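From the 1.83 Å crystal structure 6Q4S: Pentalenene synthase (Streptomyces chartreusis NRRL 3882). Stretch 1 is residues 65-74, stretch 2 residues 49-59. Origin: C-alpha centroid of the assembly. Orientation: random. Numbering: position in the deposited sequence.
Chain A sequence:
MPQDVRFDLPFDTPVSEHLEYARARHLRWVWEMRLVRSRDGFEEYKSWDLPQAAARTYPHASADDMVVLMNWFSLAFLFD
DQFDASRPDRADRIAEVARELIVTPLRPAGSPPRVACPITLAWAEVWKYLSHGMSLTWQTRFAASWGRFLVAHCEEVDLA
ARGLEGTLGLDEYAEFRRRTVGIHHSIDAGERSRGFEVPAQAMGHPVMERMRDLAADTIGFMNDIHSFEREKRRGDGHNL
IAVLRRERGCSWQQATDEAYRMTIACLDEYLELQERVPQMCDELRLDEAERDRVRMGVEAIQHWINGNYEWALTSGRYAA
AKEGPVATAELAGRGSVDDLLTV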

ATOM      1  N   ASP A  65      23.124   8.925  -1.899  1.00 32.68           N
ATOM      2  CA  ASP A  65      22.023   8.102  -1.368  1.00 37.03           C
ATOM      3  C   ASP A  65      22.117   7.934   0.149  1.00 39.42           C
ATOM      4  O   ASP A  65      21.099   7.876   0.827  1.00 39.84           O
ATOM      5  CB  ASP A  65      22.026   6.750  -2.027  1.00 34.13           C
ATOM      6  CG  ASP A  65      21.587   6.808  -3.486  1.00 36.54           C
ATOM      7  OD1 ASP A  65      20.950   7.801  -3.914  1.00 33.01           O
ATOM      8  OD2 ASP A  65      21.732   5.785  -4.180  1.00 36.91           O
ATOM      9  N   MET A  66      23.320   7.979   0.700  1.00 35.79           N
ATOM     10  CA  MET A  66      23.465   7.972   2.154  1.00 33.16           C
ATOM     11  C   MET A  66      22.841   9.216   2.735  1.00 33.23           C
ATOM     12  O   MET A  66      22.142   9.165   3.774  1.00 30.02           O
ATOM     13  CB  MET A  66      24.931   7.829   2.593  1.00 33.46           C
ATOM     14  CG  MET A  66      25.126   7.752   4.095  1.00 36.85           C
ATOM     15  SD  MET A  66      24.172   6.476   4.999  1.00 40.35           S
ATOM     16  CE  MET A  66      24.855   5.084   4.236  1.00 35.77           C
ATOM     17  N   VAL A  67      23.000  10.346   2.043  1.00 30.24           N
ATOM     18  CA  VAL A  67      22.329  11.565   2.478  1.00 30.60           C
ATOM     19  C   VAL A  67      20.742  11.424   2.516  1.00 32.69           C
ATOM     20  O   VAL A  67      20.143  11.792   3.488  1.00 30.67           O
ATOM     21  CB  VAL A  67      22.672  12.800   1.609  1.00 35.21           C
ATOM     22  CG1 VAL A  67      21.959  14.024   2.207  1.00 33.57           C
ATOM     23  CG2 VAL A  67      24.194  13.066   1.638  1.00 34.73           C
ATOM     24  N   VAL A  68      20.177  10.890   1.448  1.00 36.64           N
ATOM     25  CA  VAL A  68      18.731  10.672   1.312  1.00 34.59           C
ATOM     26  C   VAL A  68      18.285   9.726   2.444  1.00 34.99           C
ATOM     27  O   VAL A  68      17.286   9.988   3.108  1.00 34.37           O
ATOM     28  CB  VAL A  68      18.444  10.060  -0.063  1.00 37.42           C
ATOM     29  CG1 VAL A  68      16.986   9.546  -0.181  1.00 39.93           C
ATOM     30  CG2 VAL A  68      18.705  11.087  -1.141  1.00 40.23           C
ATOM     31  N   LEU A  69      19.064   8.674   2.696  1.00 32.15           N
ATOM     32  CA  LEU A  69      18.748   7.733   3.786  1.00 29.57           C
ATOM     33  C   LEU A  69      18.757   8.354   5.176  1.00 34.22           C
ATOM     34  O   LEU A  69      17.836   8.113   5.962  1.00 31.67           O
ATOM     35  CB  LEU A  69      19.543   6.450   3.683  1.00 30.51           C
ATOM     36  CG  LEU A  69      19.238   5.585   2.472  1.00 31.68           C
ATOM     37  CD1 LEU A  69      20.443   4.728   2.135  1.00 35.12           C
ATOM     38  CD2 LEU A  69      17.951   4.733   2.550  1.00 36.70           C
ATOM     39  N   MET A  70      19.736   9.196   5.485  1.00 27.24           N
ATOM     40  CA  MET A  70      19.747   9.902   6.726  1.00 30.51           C
ATOM     41  C   MET A  70      18.575  10.860   6.816  1.00 31.75           C
ATOM     42  O   MET A  70      17.965  11.024   7.884  1.00 32.11           O
ATOM     43  CB  MET A  70      21.023  10.689   6.943  1.00 26.39           C
ATOM     44  CG  MET A  70      22.271   9.784   6.965  1.00 30.43           C
ATOM     45  SD  MET A  70      23.742  10.814   7.202  1.00 32.64           S
ATOM     46  CE  MET A  70      24.878   9.445   7.497  1.00 31.61           C
ATOM     47  N   ASN A  71      18.277  11.540   5.705  1.00 31.14           N
ATOM     48  CA  ASN A  71      17.188  12.461   5.738  1.00 31.48           C
ATOM     49  C   ASN A  71      15.850  11.668   6.124  1.00 29.71           C
ATOM     50  O   ASN A  71      15.076  12.087   6.999  1.00 31.01           O
ATOM     51  CB  ASN A  71      17.062  13.198   4.384  1.00 30.19           C
ATOM     52  CG  ASN A  71      18.242  14.120   4.087  1.00 28.37           C
ATOM     53  OD1 ASN A  71      18.997  14.532   4.980  1.00 27.23           O
ATOM     54  ND2 ASN A  71      18.299  14.562   2.839  1.00 28.48           N
ATOM     55  N   TRP A  72      15.600  10.618   5.405  1.00 31.56           N
ATOM     56  CA  TRP A  72      14.482   9.716   5.700  1.00 37.72           C
ATOM     57  C   TRP A  72      14.430   9.220   7.142  1.00 38.39           C
ATOM     58  O   TRP A  72      13.439   9.420   7.830  1.00 35.62           O
ATOM     59  CB  TRP A  72      14.589   8.546   4.819  1.00 37.71           C
ATOM     60  CG  TRP A  72      13.506   7.582   4.942  1.00 34.47           C
ATOM     61  CD1 TRP A  72      12.177   7.826   5.065  1.00 40.20           C
ATOM     62  CD2 TRP A  72      13.664   6.202   4.937  1.00 36.25           C
ATOM     63  NE1 TRP A  72      11.475   6.650   5.125  1.00 34.10           N
ATOM     64  CE2 TRP A  72      12.371   5.626   5.073  1.00 36.13           C
ATOM     65  CE3 TRP A  72      14.774   5.367   4.869  1.00 34.76           C
ATOM     66  CZ2 TRP A  72      12.172   4.254   5.035  1.00 38.33           C
ATOM     67  CZ3 TRP A  72      14.588   4.039   4.874  1.00 35.22           C
ATOM     68  CH2 TRP A  72      13.297   3.475   4.957  1.00 40.05           C
ATOM     69  N   PHE A  73      15.536   8.644   7.600  1.00 38.34           N
ATOM     70  CA  PHE A  73      15.703   8.294   8.984  1.00 46.31           C
ATOM     71  C   PHE A  73      15.209   9.387   9.928  1.00 43.35           C
ATOM     72  O   PHE A  73      14.559   9.086  10.899  1.00 39.77           O
ATOM     73  CB  PHE A  73      17.172   8.050   9.318  1.00 46.16           C
ATOM     74  CG  PHE A  73      17.502   6.667   9.715  1.00 44.82           C
ATOM     75  CD1 PHE A  73      17.530   6.320  11.038  1.00 49.89           C
ATOM     76  CD2 PHE A  73      17.908   5.730   8.779  1.00 53.18           C
ATOM     77  CE1 PHE A  73      17.882   5.048  11.427  1.00 48.00           C
ATOM     78  CE2 PHE A  73      18.322   4.454   9.164  1.00 43.58           C
ATOM     79  CZ  PHE A  73      18.281   4.111  10.473  1.00 44.97           C
ATOM     80  N   SER A  74      15.572  10.639   9.684  1.00 35.42           N
ATOM     81  CA  SER A  74      15.191  11.670  10.564  1.00 39.29           C
ATOM     82  C   SER A  74      13.658  11.881  10.643  1.00 41.29           C
ATOM     83  O   SER A  74      13.194  12.362  11.686  1.00 39.03           O
ATOM     84  CB  SER A  74      15.882  13.021  10.236  1.00 42.43           C
ATOM     85  OG  SER A  74      15.393  13.615   9.052  1.00 40.56           O
TER
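Stretch 2, residues 49-59: DLPQAAARTYP

Two helices of one chain can pack closely without a hydrogen bond between them, and residues 49-59 of pentalenene synthase, set against residues 65-74, give a compact example. Stretch 2 opens with Asp49, which has positive phi (42/49) and occupies the N-cap position. Residues 50-57 are helical, with backbone bonds such as Ala54 N to Leu50 O at 3.0 Å and Tyr58 N to Ala54 O at 2.9 Å. Tyr58 then leaves helical geometry at phi/psi -124/62, and Pro59 follows outside the helix. Stretch 1 is helical throughout, part of a longer helix.

The N-to-C directions of the two helices make an angle of 125°, with a signed crossing angle of the same value, so the helices run in broadly opposed but far from strictly antiparallel senses. The axes approach to 9.1 Å. The register reflects the reversal: Met66 CA lies 7.4 Å from Ala55 CA, Phe73 CA 6.9 Å from Leu50 CA, and between them Met70 CA comes within 5.7 Å of Pro51 CA. No hydrogen bond joins the two stretches; 591 Å² of surface is buried between them, both sides summed, and most of the close side-chain contacts are between apolar groups.

The knob-into-hole principle is embodied by Phe73, whose side chain sits among Leu50, Ala53, Ala54 and Thr57. Its CE1 is 3.7 Å from Ala53 CB and its CD2 3.8 Å from Ala54 CB; the backbone N of Ala54 lies over one ring face. At the ring edge, Phe73 CE2 meets Thr57 OG1 at 3.6 Å and Tyr58 CE2 at 3.8 Å. The Thr57 hydroxyl is already engaged within its own helix, where OG1 donates to Ala53 O at 2.9 Å, so it has a partner while it lies at the ring edge. Leu50 extends the packing past the ring, its CD1 3.8 Å from Phe73 O and 3.9 Å from Ser74 CA.

Methionines show how a flexible side chain can fill space that its CA-to-CB direction does not address. Both Met66 and Met70 start sideways, yet their ends come nearer to stretch 2. Met70, with chi1 m and the next two angles t, reaches out so that CE lies 3.7 Å from Pro51 CB and 3.5 Å from Pro51 O, while its CG packs against Ala54 CB at 3.8 Å. Met66, t at chi1 and p at chi2 and chi3, places SD 4.1 Å from Ala54 CB and CE only 3.1 Å from Tyr58 O.

Aromatic contacts close the C-terminal end of stretch 2, where the CA-to-CB bond of Tyr58 points toward stretch 1. Leu69 packs here in two ways: CD1 is 3.7 Å from Tyr58 CB, and CD2 makes a CH-pi contact over the ring face, 4.1 Å from the centroid of the Tyr58 ring. Tyr58 OH meets the edge of the Trp72 ring, 3.5 Å from Trp72 CZ3, and is hydrogen-bonded elsewhere in the structure.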

ATOM      1  N   ASP A  49      22.265  10.704  17.410  1.00 37.68           N
ATOM      2  CA  ASP A  49      23.185  10.163  16.372  1.00 39.22           C
ATOM      3  C   ASP A  49      22.542   9.225  15.339  1.00 34.89           C
ATOM      4  O   ASP A  49      23.040   8.133  15.038  1.00 33.85           O
ATOM      5  CB  ASP A  49      24.471   9.563  16.994  1.00 46.76           C
ATOM      6  CG  ASP A  49      25.668   9.565  15.971  1.00 55.80           C
ATOM      7  OD1 ASP A  49      25.533  10.209  14.843  1.00 47.03           O
ATOM      8  OD2 ASP A  49      26.724   8.933  16.286  1.00 52.27           O
ATOM      9  N   LEU A  50      21.418   9.668  14.761  1.00 35.41           N
ATOM     10  CA  LEU A  50      20.798   8.917  13.653  1.00 34.61           C
ATOM     11  C   LEU A  50      21.691   8.691  12.433  1.00 33.58           C
ATOM     12  O   LEU A  50      21.662   7.647  11.852  1.00 35.98           O
ATOM     13  CB  LEU A  50      19.531   9.598  13.185  1.00 35.41           C
ATOM     14  CG  LEU A  50      18.432   9.650  14.219  1.00 44.87           C
ATOM     15  CD1 LEU A  50      17.145   9.986  13.462  1.00 45.43           C
ATOM     16  CD2 LEU A  50      18.254   8.354  14.984  1.00 44.00           C
ATOM     17  N   PRO A  51      22.555   9.659  12.079  1.00 35.67           N
ATOM     18  CA  PRO A  51      23.496   9.380  10.969  1.00 34.63           C
ATOM     19  C   PRO A  51      24.281   8.083  11.154  1.00 31.73           C
ATOM     20  O   PRO A  51      24.421   7.295  10.254  1.00 34.12           O
ATOM     21  CB  PRO A  51      24.390  10.608  10.985  1.00 33.27           C
ATOM     22  CG  PRO A  51      23.438  11.657  11.403  1.00 32.92           C
ATOM     23  CD  PRO A  51      22.627  11.058  12.501  1.00 36.10           C
ATOM     24  N   GLN A  52      24.711   7.824  12.376  1.00 32.25           N
ATOM     25  CA  GLN A  52      25.438   6.619  12.614  1.00 33.69           C
ATOM     26  C   GLN A  52      24.608   5.407  12.386  1.00 28.81           C
ATOM     27  O   GLN A  52      25.051   4.424  11.789  1.00 33.27           O
ATOM     28  CB  GLN A  52      26.052   6.676  14.035  1.00 35.84           C
ATOM     29  CG  GLN A  52      26.896   5.476  14.366  1.00 42.07           C
ATOM     30  CD  GLN A  52      27.039   5.278  15.876  1.00 46.12           C
ATOM     31  OE1 GLN A  52      26.998   6.226  16.666  1.00 49.67           O
ATOM     32  NE2 GLN A  52      27.148   4.041  16.269  1.00 47.30           N
ATOM     33  N   ALA A  53      23.344   5.419  12.834  1.00 32.90           N
ATOM     34  CA  ALA A  53      22.484   4.281  12.564  1.00 30.90           C
ATOM     35  C   ALA A  53      22.357   4.046  11.059  1.00 29.49           C
ATOM     36  O   ALA A  53      22.447   2.880  10.571  1.00 29.31           O
ATOM     37  CB  ALA A  53      21.109   4.532  13.205  1.00 35.50           C
ATOM     38  N   ALA A  54      22.135   5.144  10.307  1.00 32.74           N
ATOM     39  CA  ALA A  54      22.000   4.964   8.838  1.00 32.62           C
ATOM     40  C   ALA A  54      23.247   4.343   8.183  1.00 33.22           C
ATOM     41  O   ALA A  54      23.178   3.475   7.298  1.00 31.20           O
ATOM     42  CB  ALA A  54      21.649   6.276   8.205  1.00 35.38           C
ATOM     43  N   ALA A  55      24.409   4.803   8.639  1.00 36.10           N
ATOM     44  CA  ALA A  55      25.697   4.284   8.130  1.00 33.84           C
ATOM     45  C   ALA A  55      25.902   2.801   8.418  1.00 37.65           C
ATOM     46  O   ALA A  55      26.539   2.085   7.628  1.00 34.29           O
ATOM     47  CB  ALA A  55      26.850   5.121   8.727  1.00 32.21           C
ATOM     48  N   ARG A  56      25.355   2.310   9.533  1.00 31.57           N
ATOM     49  CA  ARG A  56      25.457   0.837   9.911  1.00 31.26           C
ATOM     50  C   ARG A  56      24.395  -0.034   9.317  1.00 31.79           C
ATOM     51  O   ARG A  56      24.601  -1.210   9.063  1.00 31.70           O
ATOM     52  CB  ARG A  56      25.389   0.750  11.424  1.00 34.13           C
ATOM     53  CG  ARG A  56      26.514   1.419  12.183  1.00 38.10           C
ATOM     54  CD  ARG A  56      26.310   1.187  13.688  1.00 39.06           C
ATOM     55  NE  ARG A  56      27.390   1.763  14.477  1.00 40.32           N
ATOM     56  CZ  ARG A  56      28.578   1.157  14.610  1.00 44.08           C
ATOM     57  NH1 ARG A  56      28.819  -0.021  14.042  1.00 39.70           N
ATOM     58  NH2 ARG A  56      29.514   1.721  15.333  1.00 46.77           N
ATOM     59  N   THR A  57      23.205   0.546   9.069  1.00 29.30           N
ATOM     60  CA  THR A  57      22.129  -0.217   8.448  1.00 27.62           C
ATOM     61  C   THR A  57      22.043  -0.230   6.911  1.00 27.83           C
ATOM     62  O   THR A  57      21.485  -1.194   6.315  1.00 27.59           O
ATOM     63  CB  THR A  57      20.743   0.183   9.015  1.00 29.35           C
ATOM     64  OG1 THR A  57      20.489   1.574   8.845  1.00 30.15           O
ATOM     65  CG2 THR A  57      20.729  -0.104  10.489  1.00 30.06           C
ATOM     66  N   TYR A  58      22.595   0.792   6.276  1.00 27.84           N
ATOM     67  CA  TYR A  58      22.641   0.858   4.804  1.00 30.70           C
ATOM     68  C   TYR A  58      24.119   1.021   4.357  1.00 35.58           C
ATOM     69  O   TYR A  58      24.489   2.033   3.793  1.00 31.68           O
ATOM     70  CB  TYR A  58      21.797   2.034   4.302  1.00 31.67           C
ATOM     71  CG  TYR A  58      20.326   1.856   4.676  1.00 28.71           C
ATOM     72  CD1 TYR A  58      19.622   0.761   4.208  1.00 31.29           C
ATOM     73  CD2 TYR A  58      19.700   2.734   5.524  1.00 31.88           C
ATOM     74  CE1 TYR A  58      18.316   0.531   4.596  1.00 30.06           C
ATOM     75  CE2 TYR A  58      18.385   2.507   5.914  1.00 33.53           C
ATOM     76  CZ  TYR A  58      17.721   1.408   5.472  1.00 27.24           C
ATOM     77  OH  TYR A  58      16.392   1.153   5.792  1.00 31.34           O
ATOM     78  N   PRO A  59      24.962   0.045   4.674  1.00 32.95           N
ATOM     79  CA  PRO A  59      26.418   0.335   4.517  1.00 37.81           C
ATOM     80  C   PRO A  59      26.931   0.435   3.084  1.00 37.12           C
ATOM     81  O   PRO A  59      28.039   0.953   2.895  1.00 40.80           O
ATOM     82  CB  PRO A  59      27.074  -0.848   5.231  1.00 36.86           C
ATOM     83  CG  PRO A  59      26.084  -1.943   5.022  1.00 36.75           C
ATOM     84  CD  PRO A  59      24.750  -1.277   5.259  1.00 35.77           C
TER